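Local coordinates for acetyltransferase (Elizabethkingia anophelis, PDB 6AO7), which binds acetyl-CoA and, as a member of the GNAT family, probably transfers its acetyl group to an amine of an acceptor substrate, at residues 43-49 and 60-65. Residues are numbered along the deposited sequence; the frame is centred on the assembly and turned at random.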
loop_
_atom_site.group_PDB
_atom_site.type_symbol
_atom_site.label_atom_id
_atom_site.label_comp_id
_atom_site.label_asym_id
_atom_site.label_seq_id
_atom_site.Cartn_x
_atom_site.Cartn_y
_atom_site.Cartn_z
ATOM N N LEU A 43 -22.952 -1.390 -13.171
ATOM C CA LEU A 43 -24.319 -1.568 -12.702
ATOM C C LEU A 43 -25.103 -2.490 -13.623
ATOM O O LEU A 43 -26.069 -3.114 -13.175
ATOM C CB LEU A 43 -25.028 -0.218 -12.560
ATOM C CG LEU A 43 -24.507 0.645 -11.398
ATOM C CD1 LEU A 43 -25.185 2.015 -11.384
ATOM C CD2 LEU A 43 -24.718 -0.083 -10.072
ATOM N N THR A 44 -24.678 -2.625 -14.885
ATOM C CA THR A 44 -25.388 -3.485 -15.836
ATOM C C THR A 44 -25.384 -4.939 -15.381
ATOM O O THR A 44 -26.433 -5.596 -15.345
ATOM C CB THR A 44 -24.757 -3.367 -17.227
ATOM O OG1 THR A 44 -24.910 -2.030 -17.713
ATOM C CG2 THR A 44 -25.410 -4.327 -18.195
ATOM N N SER A 45 -24.211 -5.466 -15.043
ATOM C CA SER A 45 -24.063 -6.871 -14.688
ATOM C C SER A 45 -23.810 -7.083 -13.203
ATOM O O SER A 45 -23.767 -8.232 -12.753
ATOM C CB SER A 45 -22.926 -7.505 -15.498
ATOM O OG SER A 45 -21.726 -6.771 -15.318
ATOM N N GLY A 46 -23.648 -6.010 -12.432
ATOM C CA GLY A 46 -23.411 -6.111 -11.011
ATOM C C GLY A 46 -24.693 -5.977 -10.200
ATOM O O GLY A 46 -25.795 -5.858 -10.728
ATOM N N GLU A 47 -24.519 -6.009 -8.882
ATOM C CA GLU A 47 -25.618 -5.897 -7.934
ATOM C C GLU A 47 -25.305 -4.765 -6.973
ATOM O O GLU A 47 -24.237 -4.757 -6.344
ATOM C CB GLU A 47 -25.827 -7.191 -7.144
ATOM C CG GLU A 47 -26.221 -8.388 -7.971
ATOM C CD GLU A 47 -26.420 -9.611 -7.101
ATOM O OE1 GLU A 47 -25.411 -10.246 -6.715
ATOM O OE2 GLU A 47 -27.587 -9.913 -6.774
ATOM N N LEU A 48 -26.236 -3.819 -6.860
ATOM C CA LEU A 48 -26.050 -2.640 -6.022
ATOM C C LEU A 48 -26.776 -2.835 -4.697
ATOM O O LEU A 48 -27.932 -3.284 -4.672
ATOM C CB LEU A 48 -26.567 -1.384 -6.732
ATOM C CG LEU A 48 -26.765 -0.111 -5.907
ATOM C CD1 LEU A 48 -25.408 0.436 -5.486
ATOM C CD2 LEU A 48 -27.590 0.936 -6.663
ATOM N N TYR A 49 -26.095 -2.490 -3.606
ATOM C CA TYR A 49 -26.630 -2.599 -2.259
ATOM C C TYR A 49 -26.575 -1.229 -1.596
ATOM O O TYR A 49 -25.638 -0.461 -1.816
ATOM C CB TYR A 49 -25.836 -3.631 -1.437
ATOM C CG TYR A 49 -26.047 -5.048 -1.912
ATOM C CD1 TYR A 49 -25.351 -5.543 -3.010
ATOM C CD2 TYR A 49 -26.958 -5.883 -1.280
ATOM C CE1 TYR A 49 -25.549 -6.830 -3.451
ATOM C CE2 TYR A 49 -27.170 -7.177 -1.725
ATOM C CZ TYR A 49 -26.453 -7.646 -2.804
ATOM O OH TYR A 49 -26.650 -8.941 -3.232
ATOM N N CYS A 60 -23.084 2.551 0.125
ATOM C CA CYS A 60 -23.453 1.611 -0.931
ATOM C C CYS A 60 -22.236 0.804 -1.334
ATOM O O CYS A 60 -21.093 1.211 -1.099
ATOM C CB CYS A 60 -24.021 2.335 -2.160
ATOM S SG CYS A 60 -22.850 3.500 -2.923
ATOM N N TYR A 61 -22.496 -0.341 -1.963
ATOM C CA TYR A 61 -21.442 -1.071 -2.658
ATOM C C TYR A 61 -22.036 -1.805 -3.863
ATOM O O TYR A 61 -23.246 -2.049 -3.941
ATOM C CB TYR A 61 -20.699 -2.049 -1.733
ATOM C CG TYR A 61 -21.506 -3.186 -1.138
ATOM C CD1 TYR A 61 -21.764 -4.352 -1.871
ATOM C CD2 TYR A 61 -21.955 -3.128 0.185
ATOM C CE1 TYR A 61 -22.458 -5.409 -1.309
ATOM C CE2 TYR A 61 -22.656 -4.190 0.758
ATOM C CZ TYR A 61 -22.903 -5.327 0.003
ATOM O OH TYR A 61 -23.582 -6.392 0.552
ATOM N N VAL A 62 -21.158 -2.130 -4.809
ATOM C CA VAL A 62 -21.510 -2.865 -6.019
ATOM C C VAL A 62 -20.641 -4.116 -6.101
ATOM O O VAL A 62 -19.399 -4.023 -6.063
ATOM C CB VAL A 62 -21.318 -2.011 -7.280
ATOM C CG1 VAL A 62 -21.619 -2.854 -8.530
ATOM C CG2 VAL A 62 -22.177 -0.763 -7.205
ATOM N N LEU A 63 -21.291 -5.277 -6.218
ATOM C CA LEU A 63 -20.620 -6.547 -6.470
ATOM C C LEU A 63 -20.685 -6.866 -7.954
ATOM O O LEU A 63 -21.753 -6.770 -8.564
ATOM C CB LEU A 63 -21.272 -7.678 -5.681
ATOM C CG LEU A 63 -20.832 -7.848 -4.235
ATOM C CD1 LEU A 63 -21.698 -8.875 -3.572
ATOM C CD2 LEU A 63 -19.351 -8.282 -4.192
ATOM N N TYR A 64 -19.554 -7.292 -8.516
ATOM C CA TYR A 64 -19.393 -7.452 -9.961
ATOM C C TYR A 64 -18.687 -8.770 -10.249
ATOM O O TYR A 64 -17.451 -8.845 -10.160
ATOM C CB TYR A 64 -18.597 -6.282 -10.534
ATOM C CG TYR A 64 -18.208 -6.408 -11.993
ATOM C CD1 TYR A 64 -16.924 -6.781 -12.365
ATOM C CD2 TYR A 64 -19.125 -6.118 -12.997
ATOM C CE1 TYR A 64 -16.565 -6.877 -13.706
ATOM C CE2 TYR A 64 -18.780 -6.210 -14.337
ATOM C CZ TYR A 64 -17.501 -6.589 -14.686
ATOM O OH TYR A 64 -17.162 -6.680 -16.017
ATOM N N PRO A 65 -19.430 -9.825 -10.598
ATOM C CA PRO A 65 -18.790 -11.126 -10.858
ATOM C C PRO A 65 -17.843 -11.087 -12.051
ATOM O O PRO A 65 -18.150 -10.511 -13.094
ATOM C CB PRO A 65 -19.978 -12.057 -11.126
ATOM C CG PRO A 65 -21.161 -11.406 -10.400
ATOM C CD PRO A 65 -20.901 -9.922 -10.514
HETATM O O HOH W 1 -20.547 -9.655 -14.260
#
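Tyr49 and Tyr61 lie against each other on one face of the antiparallel β-hairpin made by strands 47-53 and 56-65, part of the central mixed sheet of the GNAT fold. Their planes are 19° apart but slid so far that the rings barely overlap. Instead, CB of Tyr49 sits over the Tyr61 ring, 3.8 Å from its centroid in a CH-pi contact, while Tyr61 OH rises over a face of the Tyr49 ring. Tyr61 is brought there by its CG lying between backbone N and carbonyl carbon (chi1 63°). Its hydroxyl hydrogen-bonds to Asp94 of helix 87-101, the helix that packs on this face.

On the reverse face, which helix 26-32 covers, Val62 CG2 meets two leucines: CD1 of Leu48 and, from helix 36-45, CD2 of Leu43, both at 3.9 Å. Between the faces the backbones pair through Glu47 with Leu63 and Tyr49 with Tyr61, each pair joined by two N-H to O bonds; Tyr49 N reaches Tyr61 O at 2.9 Å.

Towards the helix-to-strand turn, Gly46 CA lies 3.0 Å from Leu63 O. Beyond it, Ser45 OG approaches the edge of the Tyr64 ring, 3.2 Å from CE2. A water there donates to Pro65 O at 2.8 Å and makes a weak, 3.3 Å hydrogen bond with Ser45 OG.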